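Side-chain contacts in anopheles Plasmodium-responsive Leucine-rich repeat protein 1B (Anopheles gambiae, PDB 4XGO), which probably takes part in mosquito responses to Plasmodium through protein–protein interactions, with its leucine-rich repeat domain represented here: residues L19-F22 / E26-N29; H302-C307 / I331-E336. One frame throughout, in Å; residues are numbered along the deposited sequence.

The two contacts lie at the two ends of the leucine-rich repeat solenoid, on opposite sides of the chain's centre, with their own centres 65 Å apart and their nearest atoms about 48 Å apart. Contact 1 joins helix 12-23 to strand 27-29, the first of the parallel strands, where a second copy of the protein also packs. Contact 2 follows the last of those strands, 297-299, and belongs to a disulfide-bonded C-terminal cap. The chain runs through contact 1 before it reaches contact 2, and the two do not touch. Contact 1 combines two backbone hydrogen bonds to one carbonyl with side-chain packing; the second relies on a water, a tyrosine ring and sulfur packing.

Contact 1 of 2, residues L19-F22 / E26-N29; sequences LASF and EVLN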
# COMPACT_ATOMS: atom_id res chain seq x y z
N LEU A 19 3.43 -7.12 28.13
CA LEU A 19 4.03 -6.21 29.12
C LEU A 19 5.16 -6.89 29.89
O LEU A 19 6.18 -6.27 30.14
CB LEU A 19 2.96 -5.68 30.10
CG LEU A 19 1.90 -4.75 29.48
CD1 LEU A 19 0.74 -4.51 30.44
CD2 LEU A 19 2.49 -3.43 29.00
N ALA A 20 4.99 -8.17 30.22
CA ALA A 20 6.04 -8.93 30.94
C ALA A 20 7.30 -9.04 30.08
O ALA A 20 8.42 -8.88 30.57
CB ALA A 20 5.54 -10.31 31.31
N SER A 21 7.10 -9.33 28.79
CA SER A 21 8.24 -9.43 27.86
C SER A 21 8.95 -8.07 27.68
O SER A 21 10.17 -8.00 27.55
CB SER A 21 7.76 -10.04 26.52
OG SER A 21 7.05 -9.10 25.71
N PHE A 22 8.18 -6.98 27.69
CA PHE A 22 8.71 -5.64 27.55
C PHE A 22 9.48 -5.26 28.81
O PHE A 22 10.56 -4.68 28.73
CB PHE A 22 7.61 -4.60 27.37
CG PHE A 22 6.84 -4.70 26.08
CD1 PHE A 22 7.27 -5.49 25.01
CD2 PHE A 22 5.67 -3.96 25.92
CE1 PHE A 22 6.56 -5.54 23.84
CE2 PHE A 22 4.95 -4.01 24.74
CZ PHE A 22 5.40 -4.80 23.70
N GLU A 26 13.27 -8.16 26.96
CA GLU A 26 13.54 -9.33 26.16
C GLU A 26 12.87 -9.17 24.81
O GLU A 26 13.35 -9.72 23.83
CB GLU A 26 13.01 -10.58 26.85
CG GLU A 26 13.70 -10.84 28.17
CD GLU A 26 13.36 -12.19 28.77
OE1 GLU A 26 12.32 -12.76 28.41
OE2 GLU A 26 14.15 -12.66 29.63
N VAL A 27 11.75 -8.46 24.77
CA VAL A 27 11.08 -8.12 23.51
C VAL A 27 11.08 -6.62 23.44
O VAL A 27 10.66 -5.96 24.39
CB VAL A 27 9.65 -8.67 23.46
CG1 VAL A 27 8.93 -8.24 22.17
CG2 VAL A 27 9.68 -10.19 23.57
N LEU A 28 11.60 -6.06 22.35
CA LEU A 28 11.65 -4.63 22.20
C LEU A 28 10.85 -4.24 20.97
O LEU A 28 11.21 -4.60 19.85
CB LEU A 28 13.10 -4.13 22.10
CG LEU A 28 13.26 -2.63 21.84
CD1 LEU A 28 12.62 -1.82 22.95
CD2 LEU A 28 14.71 -2.21 21.66
N ASN A 29 9.77 -3.50 21.19
CA ASN A 29 8.95 -3.03 20.10
C ASN A 29 9.26 -1.58 19.72
O ASN A 29 8.85 -0.63 20.39
CB ASN A 29 7.46 -3.21 20.41
CG ASN A 29 6.59 -2.89 19.21
OD1 ASN A 29 7.10 -2.76 18.09
ND2 ASN A 29 5.28 -2.80 19.41
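Ser21 O receives two backbone N-H groups, from Glu26, just before strand 27-29, and from Val27, its first residue, and these are the polar bonds of the contact. Glu26 N lies 3.2 Å from Ser21 O, nearly along the C=O axis. Val27 N is also 3.2 Å from Ser21 O, but it stands well above the carbonyl plane, and its bond is the straighter, with an N-H...O angle of 163°. The shared carbonyl ties the end of helix 12-23 to the first parallel strand of the leucine-rich repeat solenoid across a short connection.

Side-chain packing lies beside these bonds. Val27 is set against Ser21 by its CB and CG2, with Ser21 CB 3.5 Å from Val27 CG2. Ser21 OG lies 3.5 Å from Val27 CB, while its hydrogen bond goes back into the helix, to Leu18 O. The other Val27 branch, CG1, is anti to the backbone N (chi1 177°) and meets the edge of the Phe22 ring in its plane, 4.0 Å from CE1. Further round that ring, CD1 approaches Val27 O at 3.5 Å and CZ reaches Asn29 CB at 4.2 Å. The Phe22 ring and the Asn29 amide are inclined by 42°.

The amide of Asn29 looks elsewhere: OD1 accepts from Asn31 N, and ND2 bonds to Asn31 O of the second subunit. Phe22 also packs on Asn29 of that subunit. The two bonds to Ser21 O would thus fix how helix 12-23 meets strand 27-29, while Asn29 carries the same edge into the subunit interface.

Contact 2 of 2, residues H302-C307 / I331-E336; sequences HNDWDC and IDYHLE
Tyr333 reaches the backbone of Asp304 and Trp305 in the C-terminal cap of the leucine-rich repeat domain, where strands 305-306 and 334-336 flank strand 339-342. Its CB points toward segment 302-307, and CG stands anti to its own carbonyl carbon (chi1 -74°), carrying the ring across. Along one side of the ring, CD2 is 4.2 Å from Trp305 O, and CE2 is closer to the same oxygen at 3.7 Å, an oblique approach. CE2 also brings the ring edge to Asp304 C at 4.0 Å. At the tip, Tyr333 OH passes Asp304 CB at 4.1 Å; the Asp304 carboxylate is turned 74° from the ring, and its OD1 forms a salt bridge with Lys330. The hydroxyl is joined to the Asp304 backbone through a water, which lies 2.6 Å from Tyr333 OH and donates to Asp304 O.

The next residue, His334, packs against sulfur. Cys307 SG, disulfide-bonded to Cys341 on the middle strand, approaches the imidazole obliquely, 47° off its normal. Both ring nitrogens have partners: NE2 bonds to Glu343 OE2, and ND1 donates to Leu335 O, which together would fix the ring's rotation beside the disulfide. The nearest approach of this pair is between Cys307 SG and His334 NE2, at 3.5 Å.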
# COMPACT_ATOMS: atom_id res chain seq x y z
N HIS A 302 -17.36 -22.40 -21.34
CA HIS A 302 -16.42 -21.75 -22.25
C HIS A 302 -15.45 -22.76 -22.86
O HIS A 302 -14.22 -22.64 -22.71
CB HIS A 302 -15.68 -20.63 -21.54
CG HIS A 302 -16.61 -19.55 -21.09
ND1 HIS A 302 -16.85 -18.42 -21.85
CD2 HIS A 302 -17.40 -19.45 -20.00
CE1 HIS A 302 -17.73 -17.65 -21.22
NE2 HIS A 302 -18.08 -18.26 -20.10
N ASN A 303 -16.04 -23.78 -23.49
CA ASN A 303 -15.30 -24.76 -24.26
C ASN A 303 -15.90 -24.87 -25.66
O ASN A 303 -16.44 -23.87 -26.15
CB ASN A 303 -15.22 -26.09 -23.51
CG ASN A 303 -14.07 -26.11 -22.50
OD1 ASN A 303 -12.91 -26.16 -22.89
ND2 ASN A 303 -14.39 -26.04 -21.22
N ASP A 304 -15.75 -26.01 -26.33
CA ASP A 304 -16.29 -26.21 -27.68
C ASP A 304 -16.94 -27.58 -27.79
O ASP A 304 -16.63 -28.37 -28.69
CB ASP A 304 -15.18 -26.07 -28.71
CG ASP A 304 -14.69 -24.65 -28.84
OD1 ASP A 304 -15.40 -23.82 -29.47
OD2 ASP A 304 -13.60 -24.35 -28.31
N TRP A 305 -17.87 -27.86 -26.88
CA TRP A 305 -18.37 -29.22 -26.65
C TRP A 305 -19.13 -29.83 -27.80
O TRP A 305 -20.00 -29.19 -28.41
CB TRP A 305 -19.32 -29.27 -25.43
CG TRP A 305 -18.66 -28.96 -24.18
CD1 TRP A 305 -18.82 -27.85 -23.40
CD2 TRP A 305 -17.67 -29.76 -23.53
NE1 TRP A 305 -18.00 -27.91 -22.31
CE2 TRP A 305 -17.28 -29.07 -22.36
CE3 TRP A 305 -17.07 -30.99 -23.81
CZ2 TRP A 305 -16.30 -29.55 -21.49
CZ3 TRP A 305 -16.10 -31.47 -22.95
CH2 TRP A 305 -15.75 -30.78 -21.80
N ASP A 306 -18.84 -31.10 -28.05
CA ASP A 306 -19.71 -31.98 -28.83
C ASP A 306 -20.86 -32.42 -27.90
O ASP A 306 -20.62 -32.85 -26.76
CB ASP A 306 -18.86 -33.15 -29.31
CG ASP A 306 -19.66 -34.27 -29.89
OD1 ASP A 306 -20.03 -34.16 -31.08
OD2 ASP A 306 -19.87 -35.26 -29.17
N CYS A 307 -22.10 -32.28 -28.36
CA CYS A 307 -23.26 -32.55 -27.49
C CYS A 307 -23.28 -34.00 -26.98
O CYS A 307 -23.58 -34.24 -25.83
CB CYS A 307 -24.58 -32.23 -28.20
SG CYS A 307 -24.88 -30.48 -28.47
N ILE A 331 -22.85 -19.38 -32.94
CA ILE A 331 -23.68 -19.93 -33.98
C ILE A 331 -23.51 -21.46 -34.07
O ILE A 331 -22.38 -21.97 -34.00
CB ILE A 331 -23.38 -19.25 -35.34
CG1 ILE A 331 -24.46 -19.58 -36.36
CG2 ILE A 331 -21.99 -19.61 -35.83
CD1 ILE A 331 -24.44 -18.69 -37.59
N ASP A 332 -24.64 -22.15 -34.21
CA ASP A 332 -24.73 -23.62 -34.34
C ASP A 332 -24.50 -24.41 -33.04
O ASP A 332 -24.52 -25.64 -33.07
CB ASP A 332 -23.83 -24.16 -35.46
CG ASP A 332 -24.22 -23.61 -36.81
OD1 ASP A 332 -25.43 -23.40 -37.06
OD2 ASP A 332 -23.32 -23.40 -37.64
N TYR A 333 -24.30 -23.69 -31.94
CA TYR A 333 -24.24 -24.28 -30.60
C TYR A 333 -25.51 -23.90 -29.85
O TYR A 333 -26.10 -22.85 -30.11
CB TYR A 333 -23.02 -23.80 -29.83
CG TYR A 333 -21.70 -24.42 -30.29
CD1 TYR A 333 -21.18 -24.11 -31.55
CD2 TYR A 333 -20.98 -25.28 -29.47
CE1 TYR A 333 -19.99 -24.67 -31.98
CE2 TYR A 333 -19.80 -25.85 -29.90
CZ TYR A 333 -19.30 -25.53 -31.15
OH TYR A 333 -18.11 -26.09 -31.59
N HIS A 334 -25.92 -24.77 -28.95
CA HIS A 334 -27.10 -24.54 -28.14
C HIS A 334 -26.84 -25.04 -26.73
O HIS A 334 -25.96 -25.87 -26.50
CB HIS A 334 -28.31 -25.27 -28.73
CG HIS A 334 -28.28 -26.76 -28.56
ND1 HIS A 334 -28.73 -27.40 -27.42
CD2 HIS A 334 -27.84 -27.75 -29.39
CE1 HIS A 334 -28.58 -28.70 -27.55
NE2 HIS A 334 -28.05 -28.94 -28.73
N LEU A 335 -27.61 -24.53 -25.79
CA LEU A 335 -27.43 -24.91 -24.40
C LEU A 335 -27.99 -26.30 -24.12
O LEU A 335 -29.09 -26.64 -24.55
CB LEU A 335 -28.06 -23.90 -23.46
CG LEU A 335 -27.49 -22.49 -23.48
CD1 LEU A 335 -28.46 -21.49 -22.89
CD2 LEU A 335 -26.17 -22.44 -22.71
N GLU A 336 -27.20 -27.08 -23.40
CA GLU A 336 -27.54 -28.40 -22.95
C GLU A 336 -27.18 -28.44 -21.46
O GLU A 336 -26.01 -28.34 -21.11
CB GLU A 336 -26.71 -29.39 -23.74
CG GLU A 336 -26.88 -30.83 -23.31
CD GLU A 336 -28.14 -31.43 -23.84
OE1 GLU A 336 -28.25 -31.61 -25.08
OE2 GLU A 336 -29.01 -31.74 -23.01
O HOH W 1 -17.54 -28.59 -31.25